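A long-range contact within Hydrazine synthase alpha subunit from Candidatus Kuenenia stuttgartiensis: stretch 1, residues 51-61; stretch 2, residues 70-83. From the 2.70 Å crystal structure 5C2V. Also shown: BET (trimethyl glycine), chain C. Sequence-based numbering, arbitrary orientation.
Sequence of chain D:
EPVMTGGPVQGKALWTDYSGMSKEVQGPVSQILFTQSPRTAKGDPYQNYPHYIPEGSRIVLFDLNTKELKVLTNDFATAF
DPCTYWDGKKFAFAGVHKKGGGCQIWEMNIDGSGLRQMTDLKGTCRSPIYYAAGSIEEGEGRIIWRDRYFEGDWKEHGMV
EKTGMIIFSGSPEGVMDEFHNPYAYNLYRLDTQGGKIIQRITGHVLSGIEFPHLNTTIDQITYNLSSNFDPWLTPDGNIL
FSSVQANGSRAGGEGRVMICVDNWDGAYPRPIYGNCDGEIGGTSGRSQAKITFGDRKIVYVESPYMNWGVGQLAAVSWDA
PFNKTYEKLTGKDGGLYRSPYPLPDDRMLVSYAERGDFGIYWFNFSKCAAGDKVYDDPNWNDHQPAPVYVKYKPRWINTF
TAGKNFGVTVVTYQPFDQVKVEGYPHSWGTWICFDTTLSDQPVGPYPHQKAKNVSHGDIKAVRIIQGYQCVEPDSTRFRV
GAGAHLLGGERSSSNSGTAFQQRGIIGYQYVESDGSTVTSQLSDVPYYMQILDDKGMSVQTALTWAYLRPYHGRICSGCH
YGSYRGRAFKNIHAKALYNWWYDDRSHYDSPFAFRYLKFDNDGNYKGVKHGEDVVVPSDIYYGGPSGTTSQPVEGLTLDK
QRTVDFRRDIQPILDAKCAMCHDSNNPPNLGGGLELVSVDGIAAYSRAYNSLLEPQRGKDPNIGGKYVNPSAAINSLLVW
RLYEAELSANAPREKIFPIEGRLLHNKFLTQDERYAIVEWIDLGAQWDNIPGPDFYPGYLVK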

# COMPACT_ATOMS: atom_id res chain seq x y z
N HIS D 51 6.45 -25.90 -2.72
CA HIS D 51 7.14 -26.99 -3.37
C HIS D 51 8.29 -27.30 -2.45
O HIS D 51 9.32 -26.63 -2.44
CB HIS D 51 7.61 -26.58 -4.77
CG HIS D 51 8.44 -27.61 -5.47
ND1 HIS D 51 7.90 -28.73 -6.06
CD2 HIS D 51 9.78 -27.66 -5.71
CE1 HIS D 51 8.87 -29.44 -6.62
NE2 HIS D 51 10.01 -28.82 -6.42
N TYR D 52 8.08 -28.36 -1.68
CA TYR D 52 8.91 -28.66 -0.53
C TYR D 52 9.19 -30.15 -0.50
O TYR D 52 8.28 -30.96 -0.28
CB TYR D 52 8.19 -28.18 0.74
CG TYR D 52 8.84 -28.52 2.06
CD1 TYR D 52 9.96 -27.82 2.50
CD2 TYR D 52 8.31 -29.50 2.88
CE1 TYR D 52 10.55 -28.12 3.72
CE2 TYR D 52 8.89 -29.80 4.10
CZ TYR D 52 10.01 -29.11 4.51
OH TYR D 52 10.59 -29.40 5.73
N ILE D 53 10.45 -30.50 -0.70
CA ILE D 53 10.85 -31.90 -0.70
C ILE D 53 12.10 -32.00 0.15
O ILE D 53 13.22 -31.99 -0.37
CB ILE D 53 11.12 -32.44 -2.12
CG1 ILE D 53 9.98 -32.05 -3.07
CG2 ILE D 53 11.30 -33.95 -2.09
CD1 ILE D 53 10.17 -32.56 -4.49
N PRO D 54 11.92 -32.08 1.47
CA PRO D 54 13.03 -32.06 2.42
C PRO D 54 13.87 -33.31 2.29
O PRO D 54 13.74 -34.24 3.08
CB PRO D 54 12.33 -31.99 3.78
CG PRO D 54 10.99 -32.60 3.54
CD PRO D 54 10.61 -32.21 2.14
N GLU D 55 14.73 -33.33 1.27
CA GLU D 55 15.56 -34.49 0.96
C GLU D 55 16.36 -34.96 2.16
O GLU D 55 17.04 -34.17 2.82
CB GLU D 55 16.50 -34.15 -0.20
CG GLU D 55 17.49 -35.25 -0.54
CD GLU D 55 18.31 -34.92 -1.78
OE1 GLU D 55 17.77 -34.28 -2.70
OE2 GLU D 55 19.50 -35.30 -1.82
N GLY D 56 16.28 -36.26 2.45
CA GLY D 56 16.98 -36.85 3.56
C GLY D 56 16.23 -36.75 4.88
O GLY D 56 16.82 -36.83 5.95
N SER D 57 14.91 -36.60 4.79
CA SER D 57 14.08 -36.45 5.99
C SER D 57 13.34 -37.74 6.33
O SER D 57 12.95 -38.50 5.44
CB SER D 57 13.08 -35.32 5.81
OG SER D 57 13.75 -34.11 5.50
N ARG D 58 13.14 -37.97 7.62
CA ARG D 58 12.47 -39.18 8.08
C ARG D 58 11.26 -38.87 8.94
O ARG D 58 11.22 -37.85 9.64
CB ARG D 58 13.46 -40.06 8.85
CG ARG D 58 13.96 -39.42 10.14
CD ARG D 58 15.14 -40.19 10.71
NE ARG D 58 15.45 -39.76 12.07
CZ ARG D 58 16.50 -40.19 12.76
NH1 ARG D 58 17.35 -41.04 12.22
NH2 ARG D 58 16.71 -39.75 14.00
N ILE D 59 10.25 -39.74 8.89
CA ILE D 59 9.08 -39.61 9.74
C ILE D 59 9.23 -40.55 10.94
O ILE D 59 9.49 -41.74 10.77
CB ILE D 59 7.78 -39.93 8.99
CG1 ILE D 59 7.63 -39.01 7.78
CG2 ILE D 59 6.58 -39.81 9.91
CD1 ILE D 59 6.35 -39.22 7.02
N VAL D 60 9.05 -40.01 12.14
CA VAL D 60 9.30 -40.78 13.35
C VAL D 60 8.14 -40.76 14.35
O VAL D 60 7.34 -39.82 14.37
CB VAL D 60 10.57 -40.29 14.06
CG1 VAL D 60 11.80 -40.55 13.21
CG2 VAL D 60 10.46 -38.82 14.40
N LEU D 61 8.08 -41.81 15.16
CA LEU D 61 7.10 -41.94 16.23
C LEU D 61 7.77 -41.83 17.59
O LEU D 61 8.79 -42.48 17.84
CB LEU D 61 6.35 -43.27 16.10
CG LEU D 61 5.35 -43.62 17.21
CD1 LEU D 61 4.26 -42.57 17.31
CD2 LEU D 61 4.75 -45.00 16.96
N BET C . 17.26 -41.91 6.04
CA BET C . 18.24 -42.63 6.95
C BET C . 18.23 -41.95 8.42
O BET C . 19.29 -41.32 8.68
OXT BET C . 17.19 -42.14 9.09
C1 BET C . 17.67 -42.08 4.59
C2 BET C . 17.22 -40.41 6.34
C3 BET C . 15.87 -42.51 6.17
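Stretch 2 70-83: KVLTNDFATAFDPC

What fills the apolar centre of the contact? Ile59 does: its CA-to-CB bond points toward stretch 2, and 133 Å² of the residue is covered there, more than for any other residue of either stretch. With chi1 at m and chi2 at t, its side chain reaches past Ala79, with Ile59 CG1 3.8 Å from Ala79 CB, and ends with Ile59 CD1 3.5 Å from Phe80 N. Pro82 also lies against Ile59, whose CG2 is 4.1 Å from Pro82 CG, while Ile59 CB lies 3.6 Å from Thr73 CG2. Strand 79-83, which supplies much of this wall, does not pair along strand 58-61 but crosses it, the N-to-C directions differing by 53° and the axes approaching to 5.2 Å.

How does the apolar surface continue toward the start of stretch 1? Phe80 takes rotamer p at chi1, which brings its ring against the loop before the strand. Pro54 packs over one face of that ring, its CD 3.5 Å from the ring centroid and only 12° off the normal, a CH-pi contact. Tyr52 presents its edge to the face of Phe80, with the planes at 82° and the centroids of the Tyr52 and Phe80 rings 5.9 Å apart. Ile53 adds a looser touch, Ile53 CG2 lying 4.3 Å from Phe80 CE1.

What directs the first part of stretch 2 along the strand? Residues 70-71 are extended and run antiparallel to strand 58-61. Leu61 and Lys70 form the hydrogen-bonded pair, Leu61 N donating to Lys70 O and Lys70 N to Leu61 O, both at 2.9 Å. Val60 and Val71 form the adjoining non-hydrogen-bonded pair, their CA atoms 4.6 Å apart; their side chains share a face of the sheet, with Val60 CG1 3.7 Å from Val71 CG2. On the other face, Leu61 CB meets Leu72 CD1 at 3.6 Å. The ladder then loosens: Leu72 N reaches Ile59 O in a weak hydrogen bond of 3.4 Å, and Thr73 OG1 accepts from Ile59 N at 2.8 Å. A type I turn from Thr73 to Phe76 carries the chain onward, and it turns a corner at Ala77 and Thr78.

Where does the contact become polar at its edge? A type II turn from Pro54 to Ser57 brings backbone polar groups to the region of this corner. Gly56, at phi 86° and psi 23°, would have a CB jammed against the preceding carbonyl, so the turn suits glycine; its N donates to Thr78 OG1 at 3.2 Å, and its CA rests 3.4 Å from Ala77 O. Next to it, Ala79 N donates to Ser57 O at 2.8 Å. Farther out, the Arg58 guanidinium has Val71 CG2 over one face, 3.8 Å from Arg58 NE, while Arg58 NH1 makes a weak hydrogen bond of 3.3 Å to OXT of the trimethyl glycine. That ligand touches both stretches, its C3 lying 3.3 Å from Phe76 O and its C2 3.6 Å from Gly56 O.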

# COMPACT_ATOMS: atom_id res chain seq x y z
N LYS D 70 11.24 -44.00 17.39
CA LYS D 70 11.35 -45.04 16.36
C LYS D 70 11.16 -44.48 14.95
O LYS D 70 10.26 -43.68 14.70
CB LYS D 70 10.32 -46.15 16.62
CG LYS D 70 10.32 -47.24 15.56
CD LYS D 70 9.27 -48.30 15.86
CE LYS D 70 9.25 -49.37 14.78
NZ LYS D 70 8.24 -50.43 15.06
N VAL D 71 12.01 -44.92 14.03
CA VAL D 71 11.94 -44.49 12.63
C VAL D 71 11.13 -45.48 11.79
O VAL D 71 11.53 -46.62 11.59
CB VAL D 71 13.35 -44.35 12.01
CG1 VAL D 71 13.24 -43.98 10.53
CG2 VAL D 71 14.17 -43.32 12.76
N LEU D 72 9.98 -45.02 11.30
CA LEU D 72 9.10 -45.84 10.48
C LEU D 72 9.49 -45.89 9.00
O LEU D 72 9.30 -46.89 8.32
CB LEU D 72 7.65 -45.35 10.60
CG LEU D 72 6.89 -45.71 11.88
CD1 LEU D 72 7.39 -44.94 13.09
CD2 LEU D 72 5.39 -45.50 11.70
N THR D 73 10.05 -44.78 8.51
CA THR D 73 10.24 -44.54 7.08
C THR D 73 11.59 -44.98 6.52
O THR D 73 11.94 -44.60 5.40
CB THR D 73 10.02 -43.06 6.74
OG1 THR D 73 10.76 -42.24 7.65
CG2 THR D 73 8.54 -42.72 6.85
N ASN D 74 12.35 -45.75 7.29
CA ASN D 74 13.71 -46.15 6.93
C ASN D 74 13.86 -46.69 5.51
O ASN D 74 14.96 -46.68 4.95
CB ASN D 74 14.22 -47.20 7.92
CG ASN D 74 15.25 -46.66 8.89
OD1 ASN D 74 16.02 -45.75 8.56
ND2 ASN D 74 15.28 -47.22 10.09
N ASP D 75 12.77 -47.17 4.92
CA ASP D 75 12.77 -47.60 3.52
C ASP D 75 12.73 -46.41 2.55
O ASP D 75 12.93 -46.59 1.35
CB ASP D 75 11.59 -48.53 3.25
CG ASP D 75 11.71 -49.85 3.98
OD1 ASP D 75 12.38 -49.89 5.03
OD2 ASP D 75 11.14 -50.85 3.49
N PHE D 76 12.46 -45.22 3.07
CA PHE D 76 12.35 -44.03 2.23
C PHE D 76 13.55 -43.10 2.38
O PHE D 76 13.99 -42.81 3.49
CB PHE D 76 11.07 -43.26 2.56
CG PHE D 76 9.81 -43.97 2.16
CD1 PHE D 76 9.28 -43.81 0.89
CD2 PHE D 76 9.15 -44.79 3.06
CE1 PHE D 76 8.12 -44.46 0.52
CE2 PHE D 76 7.99 -45.45 2.69
CZ PHE D 76 7.47 -45.28 1.42
N ALA D 77 14.07 -42.62 1.25
CA ALA D 77 15.14 -41.64 1.26
C ALA D 77 14.62 -40.31 1.79
O ALA D 77 15.29 -39.63 2.56
CB ALA D 77 15.74 -41.48 -0.13
N THR D 78 13.42 -39.95 1.35
CA THR D 78 12.77 -38.72 1.79
C THR D 78 11.33 -39.01 2.20
O THR D 78 10.56 -39.56 1.42
CB THR D 78 12.78 -37.65 0.69
OG1 THR D 78 14.13 -37.36 0.31
CG2 THR D 78 12.10 -36.38 1.17
N ALA D 79 10.96 -38.63 3.42
CA ALA D 79 9.60 -38.83 3.89
C ALA D 79 9.15 -37.68 4.80
O ALA D 79 9.89 -37.25 5.67
CB ALA D 79 9.48 -40.15 4.62
N PHE D 80 7.92 -37.22 4.58
CA PHE D 80 7.40 -36.07 5.31
C PHE D 80 5.88 -35.95 5.20
O PHE D 80 5.23 -36.81 4.60
CB PHE D 80 8.06 -34.78 4.82
CG PHE D 80 7.90 -34.53 3.34
CD1 PHE D 80 8.70 -35.18 2.42
CD2 PHE D 80 6.94 -33.64 2.88
CE1 PHE D 80 8.55 -34.95 1.06
CE2 PHE D 80 6.79 -33.41 1.53
CZ PHE D 80 7.59 -34.07 0.62
N ASP D 81 5.33 -34.88 5.77
CA ASP D 81 3.89 -34.60 5.77
C ASP D 81 3.03 -35.73 6.36
O ASP D 81 2.26 -36.36 5.63
CB ASP D 81 3.41 -34.30 4.34
CG ASP D 81 3.79 -32.91 3.89
OD1 ASP D 81 3.98 -32.03 4.76
OD2 ASP D 81 3.90 -32.69 2.66
N PRO D 82 3.15 -35.97 7.67
CA PRO D 82 2.33 -37.00 8.32
C PRO D 82 0.87 -36.56 8.50
O PRO D 82 0.62 -35.42 8.87
CB PRO D 82 3.00 -37.17 9.69
CG PRO D 82 4.30 -36.41 9.62
CD PRO D 82 4.07 -35.33 8.62
N CYS D 83 -0.07 -37.47 8.23
CA CYS D 83 -1.47 -37.24 8.58
C CYS D 83 -2.09 -38.52 9.11
O CYS D 83 -2.14 -39.53 8.41
CB CYS D 83 -2.26 -36.73 7.37
SG CYS D 83 -3.94 -36.18 7.75